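Local atomic coordinates of gentamicin resistance protein (PDB entry 6CTZ), a protein that probably confers gentamicin and kanamycin resistance by phosphorylating the 2''-hydroxyl of aminoglycosides, using a guanine nucleotide and magnesium. Residues 61-69 with 117-125. The protein carries 2 engineered substitutions. Sequence-based numbering, arbitrary orientation.
Sequences LLVGCVKVN and AEFMNELSA
E122 reaches from helix 106-125 to the backbone of V66 and K67, in the loop that follows helix 46-62. Its chain runs extended beyond CG (chi2 158°), which carries the carboxylate across to the loop while CB and CG lie against the carbonyl oxygen of C65. E122 OE2 sits 3.2 Å from V66 CA. The one N-H of K67 goes mainly to a water, 2.9 Å from K67 N, which in turn donates to E122 OE2 at 2.8 Å. This water is the principal bridge between amide and carboxylate; the direct hydrogen bond from K67 N to E122 OE2 is a weak, bent second branch (3.4 Å, 145° at the hydrogen). The same water also lies at the edge of the F119 ring, in its plane.

K67 runs across both glutamates at roughly a right angle, and its methylenes do the touching. CG comes within 3.4 Å of E122 OE1, and CD packs on the E118 carboxylate, 3.4 Å from OE2. The bend at the last torsion (chi4 -58°) leaves NZ 4.7 Å from E122 OE1, too far for a salt bridge, though the two acids probably still favour the positive charge electrostatically.

Next to these polar contacts the interface turns apolar. V66 CG1 and V68 CG2 both meet the CD1-CE1 side of the F119 ring obliquely, CG2 at 3.9 Å from CD1, and L123 lays its CG over one ring face. The contact joins the loop that follows helix 46-62, in the nucleotide-binding lobe of this kinase-like fold, to helix 106-125 of the larger lobe. Strand 209-212 packs on V68 and F119 through I212, whereas strand 187-189 meets L62 and L123 through L188.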
loop_
_atom_site.group_PDB
_atom_site.type_symbol
_atom_site.label_atom_id
_atom_site.label_comp_id
_atom_site.label_asym_id
_atom_site.label_seq_id
_atom_site.Cartn_x
_atom_site.Cartn_y
_atom_site.Cartn_z
ATOM N N LEU A 61 -5.578 -13.605 -11.470
ATOM C CA LEU A 61 -6.625 -12.995 -12.275
ATOM C C LEU A 61 -6.227 -11.613 -12.766
ATOM O O LEU A 61 -6.738 -11.161 -13.795
ATOM C CB LEU A 61 -7.903 -12.876 -11.446
ATOM C CG LEU A 61 -8.401 -14.197 -10.861
ATOM C CD1 LEU A 61 -9.558 -13.974 -9.895
ATOM C CD2 LEU A 61 -8.777 -15.163 -11.972
ATOM N N LEU A 62 -5.315 -10.947 -12.063
ATOM C CA LEU A 62 -4.897 -9.594 -12.420
ATOM C C LEU A 62 -3.779 -9.557 -13.449
ATOM O O LEU A 62 -3.654 -8.555 -14.160
ATOM C CB LEU A 62 -4.384 -8.851 -11.185
ATOM C CG LEU A 62 -5.410 -8.336 -10.191
ATOM C CD1 LEU A 62 -4.705 -7.530 -9.118
ATOM C CD2 LEU A 62 -6.452 -7.489 -10.904
ATOM N N VAL A 63 -2.963 -10.617 -13.542
ATOM C CA VAL A 63 -1.753 -10.584 -14.368
ATOM C C VAL A 63 -2.075 -10.122 -15.784
ATOM O O VAL A 63 -1.381 -9.277 -16.363
ATOM C CB VAL A 63 -1.058 -11.962 -14.359
ATOM C CG1 VAL A 63 0.012 -12.047 -15.450
ATOM C CG2 VAL A 63 -0.428 -12.250 -13.005
ATOM N N GLY A 64 -3.127 -10.692 -16.372
ATOM C CA GLY A 64 -3.487 -10.376 -17.739
ATOM C C GLY A 64 -4.203 -9.060 -17.941
ATOM O O GLY A 64 -4.514 -8.700 -19.083
ATOM N N CYS A 65 -4.474 -8.327 -16.861
ATOM C CA CYS A 65 -5.227 -7.084 -16.917
ATOM C C CYS A 65 -4.373 -5.849 -16.690
ATOM O O CYS A 65 -4.868 -4.734 -16.881
ATOM C CB CYS A 65 -6.345 -7.100 -15.865
ATOM S SG CYS A 65 -7.458 -8.503 -16.031
ATOM N N VAL A 66 -3.124 -6.008 -16.263
ATOM C CA VAL A 66 -2.253 -4.876 -15.980
ATOM C C VAL A 66 -1.036 -4.946 -16.895
ATOM O O VAL A 66 -0.663 -6.009 -17.396
ATOM C CB VAL A 66 -1.837 -4.786 -14.492
ATOM C CG1 VAL A 66 -3.053 -4.574 -13.608
ATOM C CG2 VAL A 66 -1.092 -6.035 -14.074
ATOM N N LYS A 67 -0.427 -3.785 -17.130
ATOM C CA LYS A 67 0.731 -3.652 -18.008
ATOM C C LYS A 67 2.026 -3.439 -17.236
ATOM O O LYS A 67 2.986 -2.869 -17.768
ATOM C CB LYS A 67 0.526 -2.500 -18.988
ATOM C CG LYS A 67 -0.648 -2.701 -19.918
ATOM C CD LYS A 67 -0.716 -1.592 -20.944
ATOM C CE LYS A 67 -1.995 -1.656 -21.762
ATOM N NZ LYS A 67 -2.148 -2.948 -22.474
ATOM N N VAL A 68 2.041 -3.804 -15.972
ATOM C CA VAL A 68 3.261 -3.919 -15.198
ATOM C C VAL A 68 3.346 -5.361 -14.734
ATOM O O VAL A 68 2.358 -6.101 -14.722
ATOM C CB VAL A 68 3.297 -2.966 -13.984
ATOM C CG1 VAL A 68 3.322 -1.513 -14.436
ATOM C CG2 VAL A 68 2.122 -3.242 -13.048
ATOM N N ASN A 69 4.544 -5.755 -14.341
ATOM C CA ASN A 69 4.732 -7.058 -13.738
ATOM C C ASN A 69 4.265 -7.035 -12.289
ATOM O O ASN A 69 4.436 -6.037 -11.578
ATOM C CB ASN A 69 6.198 -7.450 -13.857
ATOM C CG ASN A 69 6.607 -7.650 -15.320
ATOM O OD1 ASN A 69 5.934 -7.164 -16.231
ATOM N ND2 ASN A 69 7.675 -8.383 -15.548
ATOM N N ALA A 117 -1.125 6.208 -13.711
ATOM C CA ALA A 117 -2.511 6.492 -14.071
ATOM C C ALA A 117 -3.136 5.309 -14.797
ATOM O O ALA A 117 -4.276 4.917 -14.507
ATOM C CB ALA A 117 -2.581 7.742 -14.949
ATOM N N GLU A 118 -2.391 4.713 -15.728
ATOM C CA GLU A 118 -2.900 3.566 -16.472
ATOM C C GLU A 118 -3.129 2.369 -15.560
ATOM O O GLU A 118 -4.141 1.671 -15.684
ATOM C CB GLU A 118 -1.925 3.216 -17.597
ATOM C CG GLU A 118 -2.280 1.975 -18.395
ATOM C CD GLU A 118 -1.275 1.696 -19.498
ATOM O OE1 GLU A 118 -0.078 1.506 -19.183
ATOM O OE2 GLU A 118 -1.674 1.689 -20.679
ATOM N N PHE A 119 -2.202 2.120 -14.633
ATOM C CA PHE A 119 -2.360 1.019 -13.684
ATOM C C PHE A 119 -3.611 1.212 -12.828
ATOM O O PHE A 119 -4.408 0.282 -12.645
ATOM C CB PHE A 119 -1.111 0.929 -12.807
ATOM C CG PHE A 119 -1.217 -0.060 -11.680
ATOM C CD1 PHE A 119 -1.108 -1.422 -11.916
ATOM C CD2 PHE A 119 -1.412 0.373 -10.378
ATOM C CE1 PHE A 119 -1.198 -2.331 -10.876
ATOM C CE2 PHE A 119 -1.509 -0.537 -9.336
ATOM C CZ PHE A 119 -1.392 -1.891 -9.589
ATOM N N MET A 120 -3.811 2.427 -12.310
ATOM C CA MET A 120 -4.987 2.706 -11.493
ATOM C C MET A 120 -6.258 2.555 -12.313
ATOM O O MET A 120 -7.266 2.031 -11.822
ATOM C CB MET A 120 -4.867 4.104 -10.887
ATOM C CG MET A 120 -3.700 4.228 -9.920
ATOM S SD MET A 120 -3.319 5.909 -9.368
ATOM C CE MET A 120 -4.355 6.064 -7.926
ATOM N N ASN A 121 -6.208 3.051 -13.516
ATOM C CA ASN A 121 -7.290 2.793 -14.430
ATOM C C ASN A 121 -7.735 1.260 -14.710
ATOM O O ASN A 121 -8.882 0.790 -14.716
ATOM C CB ASN A 121 -7.092 3.490 -15.772
ATOM C CG ASN A 121 -7.375 4.964 -15.723
ATOM O OD1 ASN A 121 -7.862 5.516 -14.771
ATOM N ND2 ASN A 121 -7.073 5.593 -16.801
ATOM N N GLU A 122 -6.638 0.498 -14.814
ATOM C CA GLU A 122 -6.853 -0.932 -14.988
ATOM C C GLU A 122 -7.475 -1.555 -13.747
ATOM O O GLU A 122 -8.396 -2.373 -13.858
ATOM C CB GLU A 122 -5.540 -1.611 -15.363
ATOM C CG GLU A 122 -5.067 -1.229 -16.765
ATOM C CD GLU A 122 -3.578 -1.433 -16.999
ATOM O OE1 GLU A 122 -3.138 -1.270 -18.155
ATOM O OE2 GLU A 122 -2.848 -1.729 -16.038
ATOM N N LEU A 123 -7.014 -1.166 -12.554
ATOM C CA LEU A 123 -7.651 -1.668 -11.337
ATOM C C LEU A 123 -9.111 -1.245 -11.288
ATOM O O LEU A 123 -9.991 -2.045 -10.947
ATOM C CB LEU A 123 -6.916 -1.173 -10.088
ATOM C CG LEU A 123 -5.491 -1.700 -9.886
ATOM C CD1 LEU A 123 -4.986 -1.300 -8.502
ATOM C CD2 LEU A 123 -5.429 -3.206 -10.065
ATOM N N SER A 124 -9.389 0.004 -11.658
ATOM C CA SER A 124 -10.758 0.506 -11.619
ATOM C C SER A 124 -11.653 -0.142 -12.662
ATOM O O SER A 124 -12.877 -0.059 -12.535
ATOM C CB SER A 124 -10.781 2.019 -11.806
ATOM O OG SER A 124 -10.363 2.676 -10.623
ATOM N N ALA A 125 -11.080 -0.776 -13.683
ATOM C CA ALA A 125 -11.849 -1.506 -14.678
ATOM C C ALA A 125 -12.013 -2.982 -14.338
ATOM O O ALA A 125 -12.786 -3.675 -15.007
ATOM C CB ALA A 125 -11.180 -1.371 -16.050
HETATM O O HOH W 1 -0.184 -1.372 -15.451
HETATM O O HOH W 2 2.906 0.390 -18.104
#